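Local structure of EchA1_1 (Mycobacterium avium subsp. paratuberculosis, 3R9T) at residues K74-A77 with N81-H84; G142-A147 with D234-E239; S66-A71 with T117-A122; I24-A29 with A35-G40; D43-A48 with R55-T60. The protein probably catalyses the reversible hydration of enoyl-CoA to 3-hydroxyacyl-CoA in fatty acid metabolism. One frame throughout, in Å; residues are numbered along the deposited sequence.

Contact 1: residues K74-A77 with N81-H84. With BEZ (benzoic acid), chain E.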
# COMPACT_ATOMS: atom_id res chain seq x y z
N LYS B 74 -32.68 -8.69 6.25
CA LYS B 74 -34.13 -8.55 6.14
C LYS B 74 -34.48 -7.19 5.55
O LYS B 74 -35.43 -7.07 4.78
CB LYS B 74 -34.79 -8.73 7.51
N ALA B 75 -33.69 -6.18 5.90
CA ALA B 75 -33.82 -4.85 5.31
C ALA B 75 -33.44 -4.87 3.83
O ALA B 75 -34.05 -4.17 3.02
CB ALA B 75 -32.95 -3.84 6.06
N ILE B 76 -32.44 -5.67 3.48
CA ILE B 76 -32.03 -5.78 2.09
C ILE B 76 -33.18 -6.41 1.30
O ILE B 76 -33.48 -5.99 0.17
CB ILE B 76 -30.75 -6.62 1.94
CG1 ILE B 76 -29.55 -5.85 2.49
CG2 ILE B 76 -30.49 -6.97 0.48
CD1 ILE B 76 -28.33 -6.72 2.77
N ALA B 77 -33.83 -7.38 1.93
CA ALA B 77 -34.91 -8.15 1.32
C ALA B 77 -36.12 -7.27 1.06
O ALA B 77 -36.81 -7.44 0.05
CB ALA B 77 -35.28 -9.33 2.21
N ASN B 81 -33.45 1.09 2.36
CA ASN B 81 -32.15 1.77 2.47
C ASN B 81 -31.57 1.52 3.84
O ASN B 81 -32.30 1.48 4.84
CB ASN B 81 -32.26 3.28 2.23
CG ASN B 81 -32.79 3.62 0.85
OD1 ASN B 81 -32.52 2.93 -0.14
ND2 ASN B 81 -33.55 4.71 0.78
N LEU B 82 -30.26 1.35 3.89
CA LEU B 82 -29.58 1.02 5.14
C LEU B 82 -29.02 2.27 5.79
O LEU B 82 -28.70 2.26 6.98
CB LEU B 82 -28.48 -0.00 4.88
CG LEU B 82 -29.03 -1.33 4.32
CD1 LEU B 82 -27.92 -2.35 4.19
CD2 LEU B 82 -30.18 -1.90 5.15
N TYR B 83 -28.95 3.34 5.02
CA TYR B 83 -28.25 4.55 5.42
C TYR B 83 -29.10 5.45 6.30
O TYR B 83 -30.27 5.17 6.55
CB TYR B 83 -27.72 5.28 4.18
CG TYR B 83 -28.75 5.73 3.15
CD1 TYR B 83 -29.60 6.81 3.41
CD2 TYR B 83 -28.85 5.13 1.90
CE1 TYR B 83 -30.54 7.26 2.48
CE2 TYR B 83 -29.79 5.56 0.94
CZ TYR B 83 -30.63 6.63 1.25
OH TYR B 83 -31.56 7.09 0.33
N HIS B 84 -28.49 6.51 6.81
CA HIS B 84 -29.21 7.52 7.60
C HIS B 84 -30.19 8.17 6.64
O HIS B 84 -29.77 8.73 5.64
CB HIS B 84 -28.23 8.58 8.11
CG HIS B 84 -28.81 9.54 9.11
ND1 HIS B 84 -30.00 10.21 8.91
CD2 HIS B 84 -28.32 9.98 10.29
CE1 HIS B 84 -30.24 10.99 9.95
NE2 HIS B 84 -29.23 10.88 10.80
C BEZ E . -22.34 -4.57 2.21
O1 BEZ E . -21.47 -3.69 2.21
O2 BEZ E . -22.08 -5.70 2.65
C1 BEZ E . -23.70 -4.21 1.70
C2 BEZ E . -24.07 -2.87 1.66
C3 BEZ E . -25.33 -2.52 1.19
C4 BEZ E . -26.21 -3.51 0.77
C5 BEZ E . -25.84 -4.85 0.81
C6 BEZ E . -24.58 -5.21 1.28

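Contact 2: residues G142-A147 with D234-E239. With BEZ (benzoic acid), chain E.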
# COMPACT_ATOMS: atom_id res chain seq x y z
N GLY B 142 -24.43 -12.97 -3.86
CA GLY B 142 -24.81 -12.32 -5.12
C GLY B 142 -24.76 -10.80 -5.13
O GLY B 142 -25.13 -10.16 -6.13
N LEU B 143 -24.25 -10.24 -4.04
CA LEU B 143 -24.04 -8.80 -3.88
C LEU B 143 -22.53 -8.53 -3.80
O LEU B 143 -21.73 -9.37 -4.19
CB LEU B 143 -24.69 -8.34 -2.58
N ILE B 144 -22.16 -7.36 -3.30
CA ILE B 144 -20.74 -7.02 -3.11
C ILE B 144 -20.60 -6.18 -1.85
O ILE B 144 -21.60 -5.75 -1.29
CB ILE B 144 -20.12 -6.22 -4.30
CG1 ILE B 144 -20.90 -4.93 -4.59
CG2 ILE B 144 -19.95 -7.13 -5.57
CD1 ILE B 144 -20.25 -4.03 -5.64
N ALA B 145 -19.35 -5.99 -1.42
CA ALA B 145 -19.04 -5.11 -0.29
C ALA B 145 -19.19 -3.67 -0.75
O ALA B 145 -18.21 -3.00 -1.08
CB ALA B 145 -17.60 -5.39 0.24
N ALA B 146 -20.45 -3.22 -0.75
CA ALA B 146 -20.85 -1.94 -1.31
C ALA B 146 -20.56 -0.77 -0.38
O ALA B 146 -20.58 0.38 -0.82
CB ALA B 146 -22.35 -1.96 -1.69
N ALA B 147 -20.30 -1.06 0.90
CA ALA B 147 -20.01 -0.03 1.90
C ALA B 147 -18.50 0.30 2.01
O ALA B 147 -17.99 0.55 3.11
CB ALA B 147 -20.56 -0.47 3.28
N ASP B 234 -18.19 5.88 -6.85
CA ASP B 234 -18.88 5.94 -8.13
C ASP B 234 -18.93 4.57 -8.82
O ASP B 234 -20.00 4.16 -9.29
CB ASP B 234 -18.19 6.96 -9.04
CG ASP B 234 -18.39 8.39 -8.59
OD1 ASP B 234 -19.19 8.65 -7.67
OD2 ASP B 234 -17.73 9.27 -9.18
N ARG B 235 -17.79 3.87 -8.86
CA ARG B 235 -17.73 2.51 -9.47
C ARG B 235 -18.56 1.51 -8.71
O ARG B 235 -19.25 0.70 -9.30
CB ARG B 235 -16.30 2.00 -9.61
CG ARG B 235 -15.53 2.74 -10.66
CD ARG B 235 -14.15 2.18 -10.85
NE ARG B 235 -13.39 3.09 -11.70
CZ ARG B 235 -12.38 3.85 -11.30
NH1 ARG B 235 -11.92 3.79 -10.05
NH2 ARG B 235 -11.79 4.67 -12.17
N THR B 236 -18.53 1.59 -7.38
CA THR B 236 -19.34 0.71 -6.55
C THR B 236 -20.84 0.90 -6.79
O THR B 236 -21.58 -0.07 -6.98
CB THR B 236 -19.03 0.93 -5.05
OG1 THR B 236 -17.64 0.63 -4.81
CG2 THR B 236 -19.95 0.06 -4.16
N MET B 237 -21.27 2.16 -6.83
CA MET B 237 -22.68 2.50 -7.06
C MET B 237 -23.14 1.99 -8.44
O MET B 237 -24.20 1.40 -8.57
CB MET B 237 -22.89 4.01 -6.91
CG MET B 237 -22.96 4.47 -5.45
SD MET B 237 -22.74 6.24 -5.15
CE MET B 237 -22.94 6.28 -3.37
N ARG B 238 -22.31 2.20 -9.46
CA ARG B 238 -22.57 1.73 -10.83
C ARG B 238 -22.78 0.21 -10.88
O ARG B 238 -23.72 -0.28 -11.51
CB ARG B 238 -21.40 2.17 -11.72
CG ARG B 238 -21.25 1.55 -13.09
CD ARG B 238 -20.11 2.28 -13.85
NE ARG B 238 -18.80 1.61 -13.82
CZ ARG B 238 -17.62 2.23 -13.90
NH1 ARG B 238 -17.53 3.56 -13.95
NH2 ARG B 238 -16.50 1.51 -13.90
N GLU B 239 -21.90 -0.53 -10.20
CA GLU B 239 -21.94 -1.99 -10.23
C GLU B 239 -23.13 -2.50 -9.42
O GLU B 239 -23.79 -3.45 -9.85
CB GLU B 239 -20.64 -2.62 -9.72
CG GLU B 239 -19.40 -2.29 -10.53
CD GLU B 239 -19.30 -3.04 -11.82
OE1 GLU B 239 -20.15 -3.93 -12.08
OE2 GLU B 239 -18.35 -2.76 -12.58
C BEZ E . -22.34 -4.57 2.21
O1 BEZ E . -21.47 -3.69 2.21
O2 BEZ E . -22.08 -5.70 2.65
C1 BEZ E . -23.70 -4.21 1.70
C2 BEZ E . -24.07 -2.87 1.66
C3 BEZ E . -25.33 -2.52 1.19
C4 BEZ E . -26.21 -3.51 0.77
C5 BEZ E . -25.84 -4.85 0.81
C6 BEZ E . -24.58 -5.21 1.28
O HOH W 1 -17.22 -0.61 -2.11

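Contact 3: residues S66-A71 with T117-A122. With BEZ (benzoic acid), chain E.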
# COMPACT_ATOMS: atom_id res chain seq x y z
N SER B 66 -21.06 -10.10 19.05
CA SER B 66 -21.12 -9.42 17.74
C SER B 66 -20.68 -7.97 17.79
O SER B 66 -21.21 -7.21 18.57
CB SER B 66 -22.56 -9.44 17.21
OG SER B 66 -23.07 -10.75 17.06
N PHE B 67 -19.74 -7.58 16.93
CA PHE B 67 -19.46 -6.15 16.69
C PHE B 67 -20.51 -5.66 15.70
O PHE B 67 -21.29 -4.74 15.99
CB PHE B 67 -18.03 -5.98 16.17
CG PHE B 67 -17.71 -4.60 15.59
CD1 PHE B 67 -17.54 -3.49 16.41
CD2 PHE B 67 -17.53 -4.44 14.22
CE1 PHE B 67 -17.22 -2.25 15.88
CE2 PHE B 67 -17.20 -3.20 13.68
CZ PHE B 67 -17.03 -2.11 14.51
N CYS B 68 -20.51 -6.29 14.53
CA CYS B 68 -21.50 -6.04 13.50
C CYS B 68 -21.42 -7.18 12.50
O CYS B 68 -20.40 -7.37 11.84
CB CYS B 68 -21.25 -4.70 12.82
SG CYS B 68 -22.29 -4.42 11.39
N ALA B 69 -22.50 -7.95 12.41
CA ALA B 69 -22.57 -9.13 11.53
C ALA B 69 -22.68 -8.75 10.06
O ALA B 69 -22.60 -9.62 9.19
CB ALA B 69 -23.76 -10.02 11.93
N GLY B 70 -22.89 -7.46 9.79
CA GLY B 70 -23.00 -6.94 8.43
C GLY B 70 -24.26 -6.14 8.20
O GLY B 70 -24.93 -5.72 9.15
N ALA B 71 -24.59 -5.92 6.93
CA ALA B 71 -25.85 -5.29 6.56
C ALA B 71 -27.01 -6.20 6.97
O ALA B 71 -26.91 -7.41 6.82
CB ALA B 71 -25.88 -5.03 5.06
N THR B 117 -16.63 -5.50 8.82
CA THR B 117 -15.29 -5.28 8.33
C THR B 117 -15.18 -3.92 7.63
O THR B 117 -14.16 -3.25 7.72
CB THR B 117 -14.85 -6.45 7.42
OG1 THR B 117 -14.51 -7.58 8.23
CG2 THR B 117 -13.62 -6.10 6.59
N GLU B 118 -16.25 -3.52 6.95
CA GLU B 118 -16.28 -2.22 6.27
C GLU B 118 -16.27 -1.07 7.29
O GLU B 118 -15.68 -0.03 7.05
CB GLU B 118 -17.45 -2.18 5.29
CG GLU B 118 -17.26 -3.20 4.17
CD GLU B 118 -18.46 -3.30 3.27
OE1 GLU B 118 -19.50 -3.79 3.76
OE2 GLU B 118 -18.37 -2.84 2.12
N LEU B 119 -16.94 -1.25 8.42
CA LEU B 119 -16.81 -0.27 9.51
C LEU B 119 -15.37 -0.16 10.01
O LEU B 119 -14.89 0.94 10.28
CB LEU B 119 -17.72 -0.63 10.68
CG LEU B 119 -19.23 -0.65 10.43
CD1 LEU B 119 -19.98 -1.09 11.70
CD2 LEU B 119 -19.75 0.69 9.91
N ALA B 120 -14.67 -1.28 10.14
CA ALA B 120 -13.26 -1.30 10.55
C ALA B 120 -12.39 -0.56 9.54
O ALA B 120 -11.57 0.28 9.91
CB ALA B 120 -12.75 -2.77 10.73
N LEU B 121 -12.61 -0.85 8.26
CA LEU B 121 -11.86 -0.19 7.18
C LEU B 121 -12.07 1.32 7.21
O LEU B 121 -11.14 2.07 7.01
CB LEU B 121 -12.25 -0.77 5.84
CG LEU B 121 -11.87 -2.22 5.53
CD1 LEU B 121 -12.60 -2.70 4.30
CD2 LEU B 121 -10.38 -2.27 5.31
N ALA B 122 -13.29 1.75 7.51
CA ALA B 122 -13.64 3.16 7.52
C ALA B 122 -13.11 3.88 8.77
O ALA B 122 -13.04 5.11 8.80
CB ALA B 122 -15.16 3.28 7.44
C BEZ E . -22.34 -4.57 2.21
O1 BEZ E . -21.47 -3.69 2.21
O2 BEZ E . -22.08 -5.70 2.65
C1 BEZ E . -23.70 -4.21 1.70
C2 BEZ E . -24.07 -2.87 1.66
C3 BEZ E . -25.33 -2.52 1.19
C4 BEZ E . -26.21 -3.51 0.77
C5 BEZ E . -25.84 -4.85 0.81
C6 BEZ E . -24.58 -5.21 1.28

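Contact 4: residues I24-A29 with A35-G40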
# COMPACT_ATOMS: atom_id res chain seq x y z
N ILE B 24 -23.35 0.16 18.83
CA ILE B 24 -24.43 -0.35 18.00
C ILE B 24 -25.28 -1.19 18.94
O ILE B 24 -24.75 -2.01 19.70
CB ILE B 24 -23.92 -1.20 16.84
CG1 ILE B 24 -23.01 -0.38 15.91
CG2 ILE B 24 -25.09 -1.76 16.05
CD1 ILE B 24 -22.21 -1.25 14.94
N ASN B 25 -26.60 -0.99 18.89
CA ASN B 25 -27.51 -1.48 19.91
C ASN B 25 -28.61 -2.39 19.34
O ASN B 25 -29.80 -2.20 19.63
CB ASN B 25 -28.12 -0.27 20.64
CG ASN B 25 -28.80 -0.64 21.94
OD1 ASN B 25 -28.37 -1.55 22.65
ND2 ASN B 25 -29.88 0.08 22.27
N ARG B 26 -28.21 -3.39 18.55
CA ARG B 26 -29.15 -4.43 18.09
C ARG B 26 -28.62 -5.84 18.29
O ARG B 26 -28.52 -6.61 17.33
CB ARG B 26 -29.50 -4.25 16.62
CG ARG B 26 -30.20 -2.97 16.29
CD ARG B 26 -30.53 -2.98 14.82
NE ARG B 26 -31.60 -3.92 14.51
CZ ARG B 26 -31.67 -4.66 13.40
NH1 ARG B 26 -30.71 -4.61 12.48
NH2 ARG B 26 -32.71 -5.47 13.21
N PRO B 27 -28.29 -6.20 19.54
CA PRO B 27 -27.69 -7.51 19.74
C PRO B 27 -28.63 -8.66 19.35
O PRO B 27 -28.15 -9.68 18.87
CB PRO B 27 -27.35 -7.54 21.23
CG PRO B 27 -28.22 -6.51 21.86
CD PRO B 27 -28.49 -5.48 20.81
N GLU B 28 -29.94 -8.48 19.52
CA GLU B 28 -30.93 -9.47 19.08
C GLU B 28 -30.82 -9.79 17.58
O GLU B 28 -31.32 -10.82 17.12
CB GLU B 28 -32.36 -9.02 19.41
CG GLU B 28 -32.92 -7.88 18.52
CD GLU B 28 -32.56 -6.47 19.00
OE1 GLU B 28 -31.67 -6.32 19.87
OE2 GLU B 28 -33.18 -5.51 18.49
N ALA B 29 -30.19 -8.89 16.82
CA ALA B 29 -29.96 -9.09 15.39
C ALA B 29 -28.48 -9.06 15.02
O ALA B 29 -28.12 -8.71 13.89
CB ALA B 29 -30.73 -8.04 14.59
N ALA B 35 -31.35 1.28 8.94
CA ALA B 35 -31.53 2.74 9.02
C ALA B 35 -31.51 3.31 10.45
O ALA B 35 -30.99 4.41 10.66
CB ALA B 35 -32.81 3.15 8.29
N ALA B 36 -32.08 2.60 11.41
CA ALA B 36 -32.10 3.04 12.81
C ALA B 36 -30.68 3.12 13.41
O ALA B 36 -30.34 4.07 14.14
CB ALA B 36 -32.99 2.13 13.65
N VAL B 37 -29.84 2.13 13.11
CA VAL B 37 -28.45 2.15 13.54
C VAL B 37 -27.73 3.33 12.88
O VAL B 37 -26.99 4.07 13.52
CB VAL B 37 -27.72 0.83 13.20
CG1 VAL B 37 -26.22 0.92 13.56
CG2 VAL B 37 -28.40 -0.39 13.88
N SER B 38 -27.99 3.53 11.59
CA SER B 38 -27.35 4.62 10.86
C SER B 38 -27.69 5.99 11.44
O SER B 38 -26.85 6.88 11.46
CB SER B 38 -27.70 4.57 9.37
OG SER B 38 -27.31 3.33 8.82
N ILE B 39 -28.91 6.14 11.93
CA ILE B 39 -29.32 7.39 12.57
C ILE B 39 -28.53 7.64 13.85
O ILE B 39 -28.01 8.73 14.06
CB ILE B 39 -30.83 7.37 12.88
CG1 ILE B 39 -31.60 7.55 11.58
CG2 ILE B 39 -31.20 8.47 13.86
CD1 ILE B 39 -33.08 7.16 11.67
N GLY B 40 -28.44 6.61 14.68
CA GLY B 40 -27.73 6.71 15.94
C GLY B 40 -26.26 6.99 15.78
O GLY B 40 -25.69 7.84 16.45

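Contact 5: residues D43-A48 with R55-T60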
# COMPACT_ATOMS: atom_id res chain seq x y z
N ASP B 43 -25.67 10.57 13.71
CA ASP B 43 -25.89 11.76 14.55
C ASP B 43 -24.80 11.93 15.62
O ASP B 43 -24.35 13.04 15.88
CB ASP B 43 -27.29 11.72 15.19
CG ASP B 43 -28.42 11.86 14.17
OD1 ASP B 43 -28.17 12.17 12.98
OD2 ASP B 43 -29.58 11.66 14.58
N ALA B 44 -24.38 10.82 16.24
CA ALA B 44 -23.34 10.84 17.28
C ALA B 44 -22.00 11.29 16.71
O ALA B 44 -21.29 12.10 17.32
CB ALA B 44 -23.21 9.46 17.93
N LEU B 45 -21.65 10.79 15.54
CA LEU B 45 -20.44 11.28 14.87
C LEU B 45 -20.50 12.78 14.59
O LEU B 45 -19.51 13.49 14.76
CB LEU B 45 -20.23 10.57 13.54
CG LEU B 45 -19.51 9.23 13.50
CD1 LEU B 45 -19.37 8.83 12.02
CD2 LEU B 45 -18.14 9.29 14.18
N GLU B 46 -21.66 13.26 14.14
CA GLU B 46 -21.82 14.68 13.83
C GLU B 46 -21.66 15.50 15.12
O GLU B 46 -21.02 16.56 15.11
CB GLU B 46 -23.18 14.91 13.13
CG GLU B 46 -23.69 16.34 13.04
CD GLU B 46 -25.11 16.43 12.45
OE1 GLU B 46 -25.29 17.08 11.40
OE2 GLU B 46 -26.05 15.84 13.04
N GLU B 47 -22.17 14.98 16.23
CA GLU B 47 -22.08 15.65 17.53
C GLU B 47 -20.64 15.67 17.98
O GLU B 47 -20.14 16.67 18.48
CB GLU B 47 -22.96 14.93 18.57
CG GLU B 47 -22.77 15.36 20.04
CD GLU B 47 -23.01 16.86 20.28
OE1 GLU B 47 -24.01 17.18 20.97
OE2 GLU B 47 -22.23 17.70 19.81
N ALA B 48 -19.95 14.55 17.76
CA ALA B 48 -18.54 14.44 18.14
C ALA B 48 -17.72 15.48 17.38
O ALA B 48 -16.84 16.12 17.95
CB ALA B 48 -18.03 13.02 17.85
N ARG B 55 -12.62 14.53 21.95
CA ARG B 55 -11.28 14.43 21.35
C ARG B 55 -11.06 13.15 20.54
O ARG B 55 -10.07 13.05 19.79
CB ARG B 55 -10.21 14.49 22.44
CG ARG B 55 -10.11 15.82 23.17
CD ARG B 55 -9.72 16.98 22.25
NE ARG B 55 -8.58 16.56 21.43
CZ ARG B 55 -7.30 16.56 21.80
NH1 ARG B 55 -6.91 17.05 22.98
NH2 ARG B 55 -6.39 16.09 20.96
N ALA B 56 -11.93 12.17 20.72
CA ALA B 56 -11.83 10.89 20.02
C ALA B 56 -13.17 10.16 20.09
O ALA B 56 -13.99 10.42 20.98
CB ALA B 56 -10.74 10.02 20.64
N VAL B 57 -13.38 9.25 19.15
CA VAL B 57 -14.58 8.46 19.08
C VAL B 57 -14.21 7.00 19.02
O VAL B 57 -13.34 6.61 18.24
CB VAL B 57 -15.36 8.81 17.82
CG1 VAL B 57 -16.55 7.87 17.61
CG2 VAL B 57 -15.80 10.27 17.90
N VAL B 58 -14.89 6.19 19.84
CA VAL B 58 -14.83 4.73 19.77
C VAL B 58 -16.19 4.17 19.36
O VAL B 58 -17.23 4.57 19.91
CB VAL B 58 -14.43 4.11 21.13
CG1 VAL B 58 -14.53 2.59 21.11
CG2 VAL B 58 -13.01 4.52 21.50
N LEU B 59 -16.15 3.25 18.38
CA LEU B 59 -17.33 2.56 17.87
C LEU B 59 -17.23 1.10 18.28
O LEU B 59 -16.23 0.46 18.01
CB LEU B 59 -17.41 2.65 16.33
CG LEU B 59 -18.59 1.89 15.70
CD1 LEU B 59 -19.91 2.55 16.11
CD2 LEU B 59 -18.43 1.79 14.17
N THR B 60 -18.27 0.56 18.93
CA THR B 60 -18.28 -0.84 19.36
C THR B 60 -19.71 -1.40 19.23
O THR B 60 -20.64 -0.68 18.84
CB THR B 60 -17.73 -0.95 20.80
OG1 THR B 60 -17.32 -2.30 21.12
CG2 THR B 60 -18.76 -0.42 21.83

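Contact 1: residues K74-A77 with N81-H84
Ala75 and Leu82 meet methyl to methyl, with CB of Ala75 3.5 Å from CD2 of Leu82. This is the closest approach between the helical residues 74-77 and the loop 81-84, which follows after three intervening residues. The other branch of the leucine is looser against the helix: its CD1 lies 4.2 Å from CG1 of Ile76. The fork of Leu82 therefore divides its work. With CG anti to the carbonyl carbon (chi1 -61°) and the chain extended beyond it, both methyls come closer to the helix than the direction of CB alone would suggest.

The second set of contacts is with the benzoic acid. CD1 of Ile76 is 3.7 Å from ring carbon C5, while CD1 of Leu82 is 4.0 Å from C3. Both methyls stand above the same face of the ring, displaced toward and past its rim at the end remote from the carboxyl group. Ala71 packs against both side chains and extends this apolar surface.

Polar bonds hold the backbone and loop from outside rather than across. Leu82 O is hydrogen-bonded to Ser38 OG, His84 NE2 to Asp43 OD1, and Ala75 N to Asp72 OD1.

The two segments thus meet through carbon alone, and depend on shape and burial rather than on direction-specific bonds. This apolar wall suits the hydrocarbon ring of the ligand, whose carboxyl group points away from it.

Contact 2: residues G142-A147 with D234-E239
The ligand pocket of this crotonase-fold protein is lined on one side by the loop 142-147, where Ala146 rests on Thr236 of helix 230-243. CG2 of Thr236, anti to its backbone N, is turned to the loop and lies 3.4 Å from O of Ala146, with the methyl CB of Ala146 at 4.0 Å from the same CG2. The hydroxyl branch is used differently. Thr236 OG1 is hydrogen-bonded to Gly232 O and accepts a hydrogen bond of 3.0 Å from a water, which also donates to Ala145 O at 2.8 Å. Ala145 is the centre of an inverse gamma turn, closed weakly by Ala146 N on Ile144 O. Just beyond the turn, Ala147 N donates to O1 of the benzoic acid over 3.2 Å, at an N-H...O angle of 147°, and Ala146 CB sits 3.9 Å from ring carbon C2. Further along the helix, Ile144 CD1 lies 4.3 Å from Glu239 CB; that carboxylate turns off to a salt bridge with Arg216 of the second subunit. Ile144 also packs on Met240 and Leu243 of the same helix and on Val150 of helix 149-156, and so rests against both helices beside the subunit interface.

Contact 3: residues S66-A71 with T117-A122
OE2 of Glu118 is held by two backbone N-H groups, a hydrogen bond from Gly149 N and a weak one from Ala147 N. The other oxygen, OE1, lies 2.5 Å from O1 of the benzoic acid. The side chain gets there by running extended beyond CG from helix 115-122. Glu138, another residue of the ligand pocket, places a second acidic group close by, its OE2 near OE1 of Glu118.

One residue further on, Leu119 turns to the other segment and carries the apolar contact. Its CB lies at the edge of the Phe67 ring, near the ring plane, 4.0 Å from CE2. The phenyl is swung over to the helix with CG anti to the backbone N (chi1 167°). Leu119 CD1 fills the angle between Phe67 and Cys68, 4.0 Å from Cys68 CB and 4.1 Å from SG.

In the crotonase fold, this packing sets the helix after strand 111-113 against the loop that leaves strand 56-61. The loop turns a corner at Phe67 and is tied by backbone hydrogen bonds of Phe67 and Cys68 with Thr111. Gly70 N then makes a weak hydrogen bond of 3.5 Å to Cys68 SG, and the chain reaches Ala71, whose CB lies over the ring of the benzoic acid, 4.0 Å from C6. At the far end of the helix segment, Leu121 O accepts a hydrogen bond from Lys160 NZ of the third subunit.

Contact 4: residues I24-A29 with A35-G40
Between Ile24 and Val37 the backbones come to 6.5 Å, CA to CA, where the chain leaves strand 19-24, makes a short 3-10 turn at 27-28 and starts helix 35-50. This is the strand-to-helix connection of a beta-alpha-beta unit in the crotonase fold, and Val37 is the helix residue that presses on both parts of the departing chain.

The two methyls of Val37 have different nearest partners. CG1, anti to the backbone N (chi1 175°), lies 3.8 Å from CG2 of Ile24, with CG1 of Ile24 a little farther off at 4.2 Å. CG2 of Val37 instead meets the aliphatic shaft of Arg26, 3.5 Å from CD and 4.0 Å from CG. One branched side chain thus touches both a buried strand residue and the methylenes of an arginine.

Arg26 can serve as a hydrophobic surface here because its charge is carried past the valine. The chain is straight to CD and then bends at chi3 (71°), bringing the guanidinium to a salt bridge between NH1 and Asp72 OD2; NH1 also reaches Ala32 O. The arginine therefore ties the loop before helix 35-50 to the one before helix 73-77. Its backbone is held as well. Arg26 N is hydrogen-bonded to Asn31 OD1, and Arg26 O accepts from Ala29 N at 2.9 Å. That turn brings Ala29 back over the side chain, its CB 3.5 Å above one face of the guanidinium, displaced toward the rim.

Contact 5: residues D43-A48 with R55-T60
Ala48 and Val57 make the tight part of this contact, with CB of Ala48 3.5 Å from CG2 of Val57. One turn earlier on helix 35-50, Leu45 comes less close: its CD2 lies 4.0 Å from CG1 of the same valine, and the two side chains cross at about a right angle. Val57 thus meets the helix with both methyls, one for each turn. Its chi1 of 173° sets CG1 anti to the backbone N and leaves CG2 beside it, so that the fork straddles the gap between Leu45 and Ala48. The CA atoms of Ala48 and Val57, 7.2 Å apart, mark the closest backbone approach.

The loose side belongs to the charged residues. Glu47 is exposed on the outer side of the helix and Glu46 partly so, while Arg55, just before the strand, turns away and gives its NH2 to Asn206 O. The buried neighbours are another matter: Ala44 points its CB at the sheet but packs on Met20 and Ile22 of the adjacent strand 19-24, and Leu45 is backed by Tyr95, His98 and Ile100. On the other face of the sheet, Val58 packs on Leu193 and Ala196 of helix 192-204.

Between residues 43-48 and 55-60 of this beta-alpha-beta crossover the contact is therefore aliphatic, with Glu46 and Glu47 on the outer side, so burial of methyl groups, rather than polar bonding, joins helix and strand here.

In the fold
Along the chain the order is contact 4, contact 5, contact 3 with contact 1 nested inside it, and finally contact 2. Contacts 4 and 5 share helix 35-50, their centres 15 Å apart, and between them cover the first beta-alpha-beta crossover of the six-stranded sheet. The centre of contact 3 lies about 4 Å from the centre of the chain, and the contact touches both through Ile24 and Leu59. Contacts 1, 2 and 3 all touch the benzoic acid, their centres about 15 to 16 Å from one another: Ala71 joins contacts 1 and 3, Glu118 contacts 3 and 2. The pocket is thus built from loops and helices distant in the chain, and contact 2 reaches the subunit interface.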